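C381 turret protein (PDB 4IND) builds the turrets of an archaeal icosahedral virus, five copies assembling through chains folded as three jelly-roll domains in series. Local coordinates at residues 15-20 with 25-30; 45-48 with 53-56; 106-109 with 115-118; 329-334 with 342-347. All blocks are in the same frame, centred on the assembly; numbering follows the deposited sequence.

Overall arrangement
The four contacts illustrate how a chain of jelly rolls is held together by local packing and by its neighbours. Interactions 1, 2 and 3 belong to the first domain, their centres about 19 to 22 Å apart, whereas interaction 4 lies in the third domain, with centres about 53 to 67 Å from the others and on the opposite side of the chain's centre. Interactions 2 and 3 touch directly, Tyr-47 CE1 lying 3.7 Å from Glu-115 CG. Interactions 1 and 2 both reach the third subunit; interaction 4 leans mainly on the second. Dihydrogenphosphate ions are bound to the chain, one about 10 Å from the side chain of Ile-346.

Interaction 1: residues 15-20 with 25-30; sequences KVKYYY and KQDLDA
Strand 19-21 and helix 25-31 approach where the CA atoms of Tyr-20 and Asp-27 stand 5.5 Å apart, with no hydrogen bond made directly between the segments. The Tyr-20 ring turns its edge to the helix, and the carbonyl oxygen Asp-27 O lies in the ring plane, 3.6 Å from Tyr-20 CD1. Lys-17 covers one face of that ring with its CB, offset toward the rim. The phenol then folds back on its own segment: Tyr-20 OH accepts from Lys-17 N at 2.9 Å in a nearly straight bond (170°), which fixes how the ring is placed. In the first jelly-roll domain strand 19-21 is an outer strand of a four-stranded sheet, with helix 25-31 packed against it; Tyr-20 makes backbone hydrogen bonds with Phe-143 of strand 138-147, and its ring meets Phe-31 edge-to-face. The Lys-17 chain runs across Asp-27 at about a right angle, its extended part carrying CE to Ala-30 CB, 3.8 Å away, and close to Asp-27 OD1. A bend at the last torsion (chi4 -66°) turns only the ammonium, and Lys-17 NZ stays 4.5 Å from Asp-27 OD1, too far for a salt bridge. A water fills in, donating to Asp-27 OD1 and accepting only weakly from Lys-17 NZ. The other carboxylate oxygen, OD2, takes the backbone N of Lys-21 and a salt bridge from Lys-15 of the third subunit.

Interaction 2: residues 45-48 with 53-56; sequences ISYL and TKIV
Lys-54 and Tyr-47 face each other as a hydrogen-bonded antiparallel pair, and their side chains rise from the same face of the sheet, side by side and pointing the same way. The lysine is nearly straight from root to tip. Its CB lies 3.8 Å from Tyr-47 O, the very carbonyl that receives Lys-54 N. CG is placed opposite the backbone N (chi1 174°), and from there the extended chain climbs beside the tyrosine ring. CD approaches the ring's far end obliquely, 3.3 Å from Tyr-47 OH with CZ just behind it. CE presses closely against the phenol, 3.1 Å from Tyr-47 OH, and NZ stands 3.2 Å from the same oxygen. Tyr-47 meets it by setting its CG between backbone N and carbonyl carbon (chi1 60°), which leans the ring toward Lys-54. Both polar ends converge on one acid: Asp-72 of the third subunit forms a salt bridge with Lys-54 NZ and a hydrogen bond with Tyr-47 OH, which probably stabilises the lysine charge. On the other face Ser-46 CB meets Thr-53 CG2 diagonally at 3.7 Å, and Leu-48 CD2 lies over Thr-53 OG1. Ile-45 and Val-56 add two more backbone bonds, Ile-45 N to Val-56 O being the shorter at 2.7 Å. The pattern is that of a two-stranded antiparallel beta hairpin, here continued across the subunit boundary, since Thr-53 to Ile-55 pair in parallel with a strand of the third subunit.

Interaction 3: residues 106-109 with 115-118; sequences MTYS and EFEI
Two different first torsions aim Tyr-108 and Phe-116 at each other: the phenylalanine extends its CG opposite the backbone N (chi1 -172°), while the tyrosine keeps its CG beside the N (chi1 -66°). The two side chains cross at about a right angle. The far end of the Phe-116 ring reaches the base of the tyrosine, with Phe-116 CZ 3.9 Å from Tyr-108 CB. The ring planes are inclined by 53°, an oblique pairing with centroids 5.8 Å apart. Ile-118 comes to the tyrosine's rim instead, its CG2 lying near the ring plane and 3.8 Å from Tyr-108 CE2. At the other end of the contact Phe-116 CE1 approaches the carbonyl oxygen Ser-109 O at 3.7 Å. Farther out, Tyr-108 OH is anchored by a hydrogen bond to Tyr-119 O, so both ends of the tyrosine bear on strand 114-124. The contact packs two sheets of the first jelly roll together: strand 108-110 pairs with 94-96, and strand 114-124 borders the four-stranded sheet beside 78-88. Ile-118 also rests on Ile-132 and Leu-134 of strand 130-134, and Tyr-108 reaches Ile-160 and Ile-161 of strand 155-163 in the second domain.

Interaction 4: residues 329-334 with 342-347; sequences TVWDFI and PSWDIR
Trp-344 stands between Trp-331 on one face of its indole and Ile-346 on the other, with Val-330 at its edge. The two indoles are almost perpendicular, planes at 79°, in an offset edge-to-face pair: the benzo edge of Trp-331 addresses the face of the pyrrole ring of Trp-344. The closest atoms of that pair include Trp-331 CE3 and Trp-344 CD1, 3.8 Å apart. Over the opposite face Ile-346 CG1 lies toward the rim, 3.6 Å above the plane of its own segment's tryptophan. What sets the rotation of Trp-344 is probably its N-H, since NE1 donates to Val-330 O at 2.8 Å in a nearly straight bond (173°). The acceptor lies in the indole plane, yet the donor sits well above the plane of the carbonyl, 42° out of it, and so misses the lone pairs. Alongside, Val-330 CG2 meets the benzo rim at Trp-344 CZ2, 3.9 Å away. The valine's CB also packs on Ile-346 CD1 at 3.8 Å, crossing obliquely. Val-330 and Trp-331 together face Leu-316, a classic beta bulge at the corner of strand 328-332. Trp-331 NE1 is hydrogen-bonded to Gly-337 O, and its ring meets Phe-271 of the second subunit edge-to-face. In the third jelly roll the contact thus joins the outer strands of two four-stranded sheets, strand 328-332 beside 311-319 and strand 346-349 beside 295-305, with Trp-344, in the loop leading into strand 346-349, touching Leu-316 and Leu-299.

Interaction 1: residues 15-20 with 25-30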
loop_
_atom_site.group_PDB
_atom_site.type_symbol
_atom_site.label_atom_id
_atom_site.label_comp_id
_atom_site.label_asym_id
_atom_site.label_seq_id
_atom_site.Cartn_x
_atom_site.Cartn_y
_atom_site.Cartn_z
ATOM N N LYS A 15 23.544 24.075 -8.849
ATOM C CA LYS A 15 22.563 23.012 -8.693
ATOM C C LYS A 15 21.160 23.601 -8.437
ATOM O O LYS A 15 21.008 24.593 -7.704
ATOM C CB LYS A 15 23.012 22.100 -7.549
ATOM C CG LYS A 15 22.171 20.875 -7.317
ATOM C CD LYS A 15 22.843 19.913 -6.325
ATOM C CE LYS A 15 24.273 19.575 -6.752
ATOM N NZ LYS A 15 24.813 18.309 -6.115
ATOM N N VAL A 16 20.127 23.000 -9.030
ATOM C CA VAL A 16 18.751 23.512 -8.844
ATOM C C VAL A 16 18.249 23.021 -7.495
ATOM O O VAL A 16 18.639 21.950 -7.054
ATOM C CB VAL A 16 17.791 23.049 -9.985
ATOM C CG1 VAL A 16 16.329 23.346 -9.644
ATOM C CG2 VAL A 16 18.170 23.729 -11.286
ATOM N N LYS A 17 17.409 23.814 -6.839
ATOM C CA LYS A 17 16.806 23.456 -5.568
ATOM C C LYS A 17 15.327 23.198 -5.829
ATOM O O LYS A 17 14.788 23.697 -6.813
ATOM C CB LYS A 17 16.908 24.632 -4.587
ATOM C CG LYS A 17 18.316 25.131 -4.288
ATOM C CD LYS A 17 18.248 26.227 -3.210
ATOM C CE LYS A 17 19.620 26.820 -2.907
ATOM N NZ LYS A 17 20.560 25.851 -2.289
ATOM N N TYR A 18 14.674 22.455 -4.941
ATOM C CA TYR A 18 13.223 22.225 -5.065
ATOM C C TYR A 18 12.389 23.279 -4.359
ATOM O O TYR A 18 11.165 23.310 -4.484
ATOM C CB TYR A 18 12.854 20.827 -4.599
ATOM C CG TYR A 18 13.434 19.750 -5.496
ATOM C CD1 TYR A 18 12.710 19.247 -6.562
ATOM C CD2 TYR A 18 14.720 19.260 -5.296
ATOM C CE1 TYR A 18 13.229 18.264 -7.390
ATOM C CE2 TYR A 18 15.251 18.288 -6.121
ATOM C CZ TYR A 18 14.501 17.793 -7.168
ATOM O OH TYR A 18 15.015 16.824 -7.988
ATOM N N TYR A 19 13.050 24.144 -3.611
ATOM C CA TYR A 19 12.384 25.249 -2.964
ATOM C C TYR A 19 13.347 26.422 -2.815
ATOM O O TYR A 19 14.499 26.231 -2.410
ATOM C CB TYR A 19 11.861 24.849 -1.593
ATOM C CG TYR A 19 11.267 26.057 -0.903
ATOM C CD1 TYR A 19 9.988 26.498 -1.224
ATOM C CD2 TYR A 19 11.978 26.761 0.054
ATOM C CE1 TYR A 19 9.431 27.614 -0.598
ATOM C CE2 TYR A 19 11.434 27.879 0.680
ATOM C CZ TYR A 19 10.160 28.297 0.354
ATOM O OH TYR A 19 9.617 29.422 0.954
ATOM N N TYR A 20 12.868 27.617 -3.159
ATOM C CA TYR A 20 13.628 28.850 -3.025
ATOM C C TYR A 20 12.783 29.865 -2.281
ATOM O O TYR A 20 11.620 30.078 -2.629
ATOM C CB TYR A 20 13.925 29.475 -4.393
ATOM C CG TYR A 20 14.779 28.652 -5.339
ATOM C CD1 TYR A 20 16.150 28.896 -5.463
ATOM C CD2 TYR A 20 14.200 27.673 -6.131
ATOM C CE1 TYR A 20 16.933 28.148 -6.338
ATOM C CE2 TYR A 20 14.961 26.904 -6.997
ATOM C CZ TYR A 20 16.330 27.173 -7.114
ATOM O OH TYR A 20 17.074 26.415 -7.972
ATOM N N LYS A 25 19.504 35.349 0.821
ATOM C CA LYS A 25 20.594 35.621 -0.101
ATOM C C LYS A 25 21.142 34.359 -0.799
ATOM O O LYS A 25 21.372 34.332 -2.017
ATOM C CB LYS A 25 21.719 36.316 0.681
ATOM C CG LYS A 25 22.973 36.545 -0.123
ATOM C CD LYS A 25 22.611 37.223 -1.451
ATOM C CE LYS A 25 23.726 38.104 -1.920
ATOM N NZ LYS A 25 23.550 38.675 -3.261
ATOM N N GLN A 26 21.378 33.305 -0.035
ATOM C CA GLN A 26 21.922 32.104 -0.668
ATOM C C GLN A 26 20.947 31.446 -1.646
ATOM O O GLN A 26 21.377 30.876 -2.650
ATOM C CB GLN A 26 22.437 31.107 0.372
ATOM C CG GLN A 26 21.392 30.123 0.871
ATOM C CD GLN A 26 22.022 28.965 1.651
ATOM O OE1 GLN A 26 23.166 29.062 2.124
ATOM N NE2 GLN A 26 21.282 27.863 1.777
ATOM N N ASP A 27 19.641 31.539 -1.391
ATOM C CA ASP A 27 18.680 31.018 -2.362
ATOM C C ASP A 27 18.674 31.865 -3.628
ATOM O O ASP A 27 18.641 31.327 -4.740
ATOM C CB ASP A 27 17.250 30.950 -1.779
ATOM C CG ASP A 27 17.056 29.789 -0.820
ATOM O OD1 ASP A 27 18.070 29.172 -0.442
ATOM O OD2 ASP A 27 15.878 29.492 -0.448
ATOM N N LEU A 28 18.671 33.188 -3.459
ATOM C CA LEU A 28 18.635 34.078 -4.609
ATOM C C LEU A 28 19.906 33.853 -5.442
ATOM O O LEU A 28 19.844 33.736 -6.673
ATOM C CB LEU A 28 18.558 35.545 -4.155
ATOM C CG LEU A 28 18.601 36.579 -5.278
ATOM C CD1 LEU A 28 17.406 36.330 -6.184
ATOM C CD2 LEU A 28 18.596 38.011 -4.730
ATOM N N ASP A 29 21.050 33.787 -4.774
ATOM C CA ASP A 29 22.320 33.593 -5.491
ATOM C C ASP A 29 22.294 32.336 -6.359
ATOM O O ASP A 29 22.781 32.334 -7.484
ATOM C CB ASP A 29 23.499 33.514 -4.522
ATOM C CG ASP A 29 23.791 34.830 -3.830
ATOM O OD1 ASP A 29 23.228 35.890 -4.217
ATOM O OD2 ASP A 29 24.607 34.800 -2.878
ATOM N N ALA A 30 21.709 31.262 -5.835
ATOM C CA ALA A 30 21.616 30.025 -6.606
ATOM C C ALA A 30 20.634 30.204 -7.767
ATOM O O ALA A 30 20.932 29.834 -8.895
ATOM C CB ALA A 30 21.194 28.880 -5.713
HETATM O O HOH W 1 18.288 26.080 0.086
#

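Interaction 2: residues 45-48 with 53-56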
loop_
_atom_site.group_PDB
_atom_site.type_symbol
_atom_site.label_atom_id
_atom_site.label_comp_id
_atom_site.label_asym_id
_atom_site.label_seq_id
_atom_site.Cartn_x
_atom_site.Cartn_y
_atom_site.Cartn_z
ATOM N N ILE A 45 9.529 44.873 -0.407
ATOM C CA ILE A 45 8.168 44.552 -0.821
ATOM C C ILE A 45 7.290 44.435 0.434
ATOM O O ILE A 45 7.659 43.773 1.400
ATOM C CB ILE A 45 8.150 43.178 -1.565
ATOM C CG1 ILE A 45 8.887 43.278 -2.905
ATOM C CG2 ILE A 45 6.734 42.639 -1.729
ATOM C CD1 ILE A 45 8.454 44.431 -3.765
ATOM N N SER A 46 6.117 45.052 0.410
ATOM C CA SER A 46 5.207 44.982 1.542
ATOM C C SER A 46 3.811 44.588 1.073
ATOM O O SER A 46 3.324 45.090 0.062
ATOM C CB SER A 46 5.107 46.355 2.218
ATOM O OG SER A 46 6.373 46.828 2.626
ATOM N N TYR A 47 3.146 43.710 1.814
ATOM C CA TYR A 47 1.742 43.426 1.512
ATOM C C TYR A 47 1.004 42.981 2.760
ATOM O O TYR A 47 1.622 42.596 3.745
ATOM C CB TYR A 47 1.595 42.392 0.378
ATOM C CG TYR A 47 2.212 41.017 0.626
ATOM C CD1 TYR A 47 1.443 39.958 1.100
ATOM C CD2 TYR A 47 3.544 40.770 0.344
ATOM C CE1 TYR A 47 1.997 38.689 1.297
ATOM C CE2 TYR A 47 4.110 39.510 0.557
ATOM C CZ TYR A 47 3.333 38.480 1.030
ATOM O OH TYR A 47 3.906 37.236 1.231
ATOM N N LEU A 48 -0.326 43.054 2.709
ATOM C CA LEU A 48 -1.165 42.836 3.891
ATOM C C LEU A 48 -1.581 41.376 4.101
ATOM O O LEU A 48 -2.012 40.697 3.159
ATOM C CB LEU A 48 -2.428 43.681 3.794
ATOM C CG LEU A 48 -2.270 45.174 4.020
ATOM C CD1 LEU A 48 -3.597 45.859 3.800
ATOM C CD2 LEU A 48 -1.771 45.416 5.418
ATOM N N THR A 53 1.365 43.977 8.027
ATOM C CA THR A 53 2.185 44.196 6.843
ATOM C C THR A 53 3.444 43.334 6.853
ATOM O O THR A 53 4.364 43.552 7.643
ATOM C CB THR A 53 2.570 45.662 6.705
ATOM O OG1 THR A 53 1.382 46.456 6.651
ATOM C CG2 THR A 53 3.362 45.880 5.445
ATOM N N LYS A 54 3.468 42.347 5.964
ATOM C CA LYS A 54 4.652 41.514 5.793
ATOM C C LYS A 54 5.651 42.293 4.942
ATOM O O LYS A 54 5.293 42.832 3.898
ATOM C CB LYS A 54 4.281 40.202 5.100
ATOM C CG LYS A 54 5.475 39.316 4.735
ATOM C CD LYS A 54 5.020 37.928 4.243
ATOM C CE LYS A 54 6.123 37.251 3.452
ATOM N NZ LYS A 54 5.917 35.772 3.304
ATOM N N ILE A 55 6.897 42.366 5.391
ATOM C CA ILE A 55 7.913 43.095 4.651
ATOM C C ILE A 55 9.074 42.149 4.319
ATOM O O ILE A 55 9.649 41.532 5.221
ATOM C CB ILE A 55 8.434 44.280 5.462
ATOM C CG1 ILE A 55 7.278 45.204 5.844
ATOM C CG2 ILE A 55 9.476 45.054 4.673
ATOM C CD1 ILE A 55 7.715 46.409 6.685
ATOM N N VAL A 56 9.375 42.016 3.027
ATOM C CA VAL A 56 10.555 41.255 2.578
ATOM C C VAL A 56 11.378 42.050 1.543
ATOM O O VAL A 56 10.875 42.988 0.915
ATOM C CB VAL A 56 10.173 39.892 1.988
ATOM C CG1 VAL A 56 9.494 39.020 3.035
ATOM C CG2 VAL A 56 9.268 40.073 0.771
#

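Interaction 3: residues 106-109 with 115-118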
loop_
_atom_site.group_PDB
_atom_site.type_symbol
_atom_site.label_atom_id
_atom_site.label_comp_id
_atom_site.label_asym_id
_atom_site.label_seq_id
_atom_site.Cartn_x
_atom_site.Cartn_y
_atom_site.Cartn_z
ATOM N N MET A 106 -3.407 30.332 -22.446
ATOM C CA MET A 106 -4.192 30.610 -21.243
ATOM C C MET A 106 -3.360 31.403 -20.254
ATOM O O MET A 106 -2.146 31.221 -20.166
ATOM C CB MET A 106 -4.724 29.302 -20.624
ATOM C CG MET A 106 -5.651 28.559 -21.575
ATOM S SD MET A 106 -6.464 27.116 -20.860
ATOM C CE MET A 106 -5.038 26.225 -20.285
ATOM N N THR A 107 -4.012 32.305 -19.528
ATOM C CA THR A 107 -3.289 33.260 -18.683
ATOM C C THR A 107 -3.818 33.381 -17.263
ATOM O O THR A 107 -4.975 33.034 -16.978
ATOM C CB THR A 107 -3.355 34.681 -19.297
ATOM O OG1 THR A 107 -4.717 35.048 -19.527
ATOM C CG2 THR A 107 -2.607 34.749 -20.625
ATOM N N TYR A 108 -2.959 33.898 -16.385
ATOM C CA TYR A 108 -3.380 34.430 -15.095
ATOM C C TYR A 108 -3.388 35.944 -15.200
ATOM O O TYR A 108 -2.517 36.536 -15.848
ATOM C CB TYR A 108 -2.395 34.026 -14.004
ATOM C CG TYR A 108 -2.349 32.547 -13.717
ATOM C CD1 TYR A 108 -3.510 31.777 -13.728
ATOM C CD2 TYR A 108 -1.145 31.919 -13.421
ATOM C CE1 TYR A 108 -3.461 30.425 -13.450
ATOM C CE2 TYR A 108 -1.090 30.559 -13.144
ATOM C CZ TYR A 108 -2.255 29.828 -13.155
ATOM O OH TYR A 108 -2.207 28.485 -12.885
ATOM N N SER A 109 -4.367 36.577 -14.562
ATOM C CA SER A 109 -4.412 38.026 -14.463
ATOM C C SER A 109 -4.067 38.435 -13.020
ATOM O O SER A 109 -4.739 38.054 -12.074
ATOM C CB SER A 109 -5.789 38.541 -14.890
ATOM O OG SER A 109 -5.845 39.940 -14.782
ATOM N N GLU A 115 -0.253 40.576 -3.897
ATOM C CA GLU A 115 0.403 39.274 -3.842
ATOM C C GLU A 115 -0.410 38.315 -4.700
ATOM O O GLU A 115 -1.620 38.489 -4.849
ATOM C CB GLU A 115 0.430 38.803 -2.385
ATOM C CG GLU A 115 1.204 37.515 -2.143
ATOM C CD GLU A 115 0.378 36.260 -2.361
ATOM O OE1 GLU A 115 -0.867 36.353 -2.441
ATOM O OE2 GLU A 115 0.977 35.169 -2.452
ATOM N N PHE A 116 0.238 37.306 -5.275
ATOM C CA PHE A 116 -0.477 36.342 -6.118
ATOM C C PHE A 116 0.291 35.032 -6.159
ATOM O O PHE A 116 1.530 35.042 -6.129
ATOM C CB PHE A 116 -0.581 36.899 -7.534
ATOM C CG PHE A 116 -1.458 36.091 -8.465
ATOM C CD1 PHE A 116 -2.809 36.392 -8.597
ATOM C CD2 PHE A 116 -0.926 35.079 -9.242
ATOM C CE1 PHE A 116 -3.619 35.674 -9.478
ATOM C CE2 PHE A 116 -1.723 34.346 -10.124
ATOM C CZ PHE A 116 -3.073 34.646 -10.243
ATOM N N GLU A 117 -0.434 33.917 -6.232
ATOM C CA GLU A 117 0.174 32.587 -6.328
ATOM C C GLU A 117 0.033 32.098 -7.756
ATOM O O GLU A 117 -1.069 31.838 -8.234
ATOM C CB GLU A 117 -0.548 31.598 -5.408
ATOM C CG GLU A 117 -0.631 32.046 -3.969
ATOM C CD GLU A 117 0.652 31.772 -3.247
ATOM O OE1 GLU A 117 1.217 30.693 -3.502
ATOM O OE2 GLU A 117 1.098 32.622 -2.448
ATOM N N ILE A 118 1.147 31.992 -8.456
ATOM C CA ILE A 118 1.147 31.385 -9.781
ATOM C C ILE A 118 1.245 29.874 -9.605
ATOM O O ILE A 118 2.225 29.390 -9.048
ATOM C CB ILE A 118 2.371 31.875 -10.605
ATOM C CG1 ILE A 118 2.245 33.386 -10.896
ATOM C CG2 ILE A 118 2.496 31.106 -11.904
ATOM C CD1 ILE A 118 3.497 33.994 -11.511
#

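Interaction 4: residues 329-334 with 342-347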
loop_
_atom_site.group_PDB
_atom_site.type_symbol
_atom_site.label_atom_id
_atom_site.label_comp_id
_atom_site.label_asym_id
_atom_site.label_seq_id
_atom_site.Cartn_x
_atom_site.Cartn_y
_atom_site.Cartn_z
ATOM N N THR A 329 -18.948 -11.614 -27.970
ATOM C CA THR A 329 -20.079 -12.259 -27.329
ATOM C C THR A 329 -19.703 -12.596 -25.898
ATOM O O THR A 329 -18.667 -13.228 -25.665
ATOM C CB THR A 329 -20.471 -13.528 -28.088
ATOM O OG1 THR A 329 -20.857 -13.176 -29.426
ATOM C CG2 THR A 329 -21.629 -14.237 -27.401
ATOM N N VAL A 330 -20.519 -12.149 -24.940
ATOM C CA VAL A 330 -20.274 -12.442 -23.519
ATOM C C VAL A 330 -21.286 -13.467 -22.972
ATOM O O VAL A 330 -21.087 -14.066 -21.915
ATOM C CB VAL A 330 -20.273 -11.183 -22.656
ATOM C CG1 VAL A 330 -19.043 -10.323 -22.960
ATOM C CG2 VAL A 330 -21.560 -10.385 -22.865
ATOM N N TRP A 331 -22.384 -13.651 -23.693
ATOM C CA TRP A 331 -23.321 -14.734 -23.384
ATOM C C TRP A 331 -24.186 -15.043 -24.582
ATOM O O TRP A 331 -24.678 -14.140 -25.264
ATOM C CB TRP A 331 -24.216 -14.416 -22.182
ATOM C CG TRP A 331 -24.963 -15.634 -21.736
ATOM C CD1 TRP A 331 -26.288 -15.919 -21.959
ATOM C CD2 TRP A 331 -24.421 -16.766 -21.047
ATOM N NE1 TRP A 331 -26.595 -17.140 -21.431
ATOM C CE2 TRP A 331 -25.465 -17.692 -20.865
ATOM C CE3 TRP A 331 -23.148 -17.091 -20.556
ATOM C CZ2 TRP A 331 -25.290 -18.922 -20.211
ATOM C CZ3 TRP A 331 -22.966 -18.310 -19.903
ATOM C CH2 TRP A 331 -24.034 -19.210 -19.734
ATOM N N ASP A 332 -24.370 -16.327 -24.844
ATOM C CA ASP A 332 -25.210 -16.762 -25.936
ATOM C C ASP A 332 -26.416 -17.460 -25.315
ATOM O O ASP A 332 -26.286 -18.530 -24.723
ATOM C CB ASP A 332 -24.437 -17.705 -26.850
ATOM C CG ASP A 332 -25.238 -18.125 -28.063
ATOM O OD1 ASP A 332 -26.482 -18.196 -27.967
ATOM O OD2 ASP A 332 -24.628 -18.382 -29.117
ATOM N N PHE A 333 -27.588 -16.838 -25.414
ATOM C CA PHE A 333 -28.771 -17.354 -24.727
ATOM C C PHE A 333 -29.329 -18.620 -25.366
ATOM O O PHE A 333 -30.074 -19.372 -24.733
ATOM C CB PHE A 333 -29.847 -16.268 -24.617
ATOM C CG PHE A 333 -29.438 -15.125 -23.763
ATOM C CD1 PHE A 333 -29.620 -15.169 -22.390
ATOM C CD2 PHE A 333 -28.837 -14.001 -24.320
ATOM C CE1 PHE A 333 -29.218 -14.095 -21.584
ATOM C CE2 PHE A 333 -28.439 -12.933 -23.522
ATOM C CZ PHE A 333 -28.626 -12.980 -22.157
ATOM N N ILE A 334 -28.977 -18.857 -26.624
ATOM C CA ILE A 334 -29.385 -20.090 -27.292
ATOM C C ILE A 334 -28.470 -21.228 -26.858
ATOM O O ILE A 334 -28.924 -22.245 -26.365
ATOM C CB ILE A 334 -29.323 -19.962 -28.827
ATOM C CG1 ILE A 334 -30.138 -18.757 -29.315
ATOM C CG2 ILE A 334 -29.777 -21.253 -29.492
ATOM C CD1 ILE A 334 -31.594 -18.801 -28.927
ATOM N N PRO A 342 -24.113 -18.016 -11.987
ATOM C CA PRO A 342 -23.642 -17.228 -10.844
ATOM C C PRO A 342 -22.249 -16.604 -11.021
ATOM O O PRO A 342 -22.016 -15.494 -10.528
ATOM C CB PRO A 342 -23.627 -18.256 -9.707
ATOM C CG PRO A 342 -24.712 -19.239 -10.087
ATOM C CD PRO A 342 -24.591 -19.356 -11.585
ATOM N N SER A 343 -21.344 -17.291 -11.705
ATOM C CA SER A 343 -19.962 -16.792 -11.828
ATOM C C SER A 343 -19.778 -15.764 -12.951
ATOM O O SER A 343 -18.694 -15.210 -13.127
ATOM C CB SER A 343 -19.009 -17.953 -12.037
ATOM O OG SER A 343 -19.278 -18.574 -13.274
ATOM N N TRP A 344 -20.835 -15.512 -13.711
ATOM C CA TRP A 344 -20.768 -14.610 -14.851
ATOM C C TRP A 344 -20.682 -13.190 -14.360
ATOM O O TRP A 344 -21.542 -12.725 -13.613
ATOM C CB TRP A 344 -22.023 -14.773 -15.688
ATOM C CG TRP A 344 -22.031 -14.123 -17.051
ATOM C CD1 TRP A 344 -21.487 -14.620 -18.203
ATOM C CD2 TRP A 344 -22.702 -12.908 -17.414
ATOM N NE1 TRP A 344 -21.752 -13.766 -19.253
ATOM C CE2 TRP A 344 -22.519 -12.713 -18.796
ATOM C CE3 TRP A 344 -23.441 -11.952 -16.697
ATOM C CZ2 TRP A 344 -23.023 -11.605 -19.478
ATOM C CZ3 TRP A 344 -23.963 -10.861 -17.368
ATOM C CH2 TRP A 344 -23.749 -10.693 -18.745
ATOM N N ASP A 345 -19.636 -12.503 -14.796
ATOM C CA ASP A 345 -19.318 -11.165 -14.330
ATOM C C ASP A 345 -18.460 -10.544 -15.435
ATOM O O ASP A 345 -17.373 -11.045 -15.737
ATOM C CB ASP A 345 -18.546 -11.279 -13.007
ATOM C CG ASP A 345 -18.090 -9.939 -12.466
ATOM O OD1 ASP A 345 -18.875 -8.972 -12.526
ATOM O OD2 ASP A 345 -16.946 -9.856 -11.967
ATOM N N ILE A 346 -18.965 -9.493 -16.077
ATOM C CA ILE A 346 -18.249 -8.894 -17.196
ATOM C C ILE A 346 -17.720 -7.535 -16.783
ATOM O O ILE A 346 -18.505 -6.602 -16.547
ATOM C CB ILE A 346 -19.152 -8.724 -18.437
ATOM C CG1 ILE A 346 -19.915 -10.007 -18.730
ATOM C CG2 ILE A 346 -18.323 -8.294 -19.655
ATOM C CD1 ILE A 346 -19.029 -11.220 -19.037
ATOM N N ARG A 347 -16.394 -7.410 -16.714
ATOM C CA ARG A 347 -15.787 -6.162 -16.283
ATOM C C ARG A 347 -15.116 -5.427 -17.426
ATOM O O ARG A 347 -14.912 -5.986 -18.509
ATOM C CB ARG A 347 -14.758 -6.415 -15.181
ATOM C CG ARG A 347 -14.990 -7.693 -14.410
ATOM C CD ARG A 347 -14.464 -7.591 -12.990
ATOM N NE ARG A 347 -13.095 -7.095 -12.916
ATOM C CZ ARG A 347 -12.012 -7.862 -12.996
ATOM N NH1 ARG A 347 -12.131 -9.174 -13.168
ATOM N NH2 ARG A 347 -10.808 -7.310 -12.911
#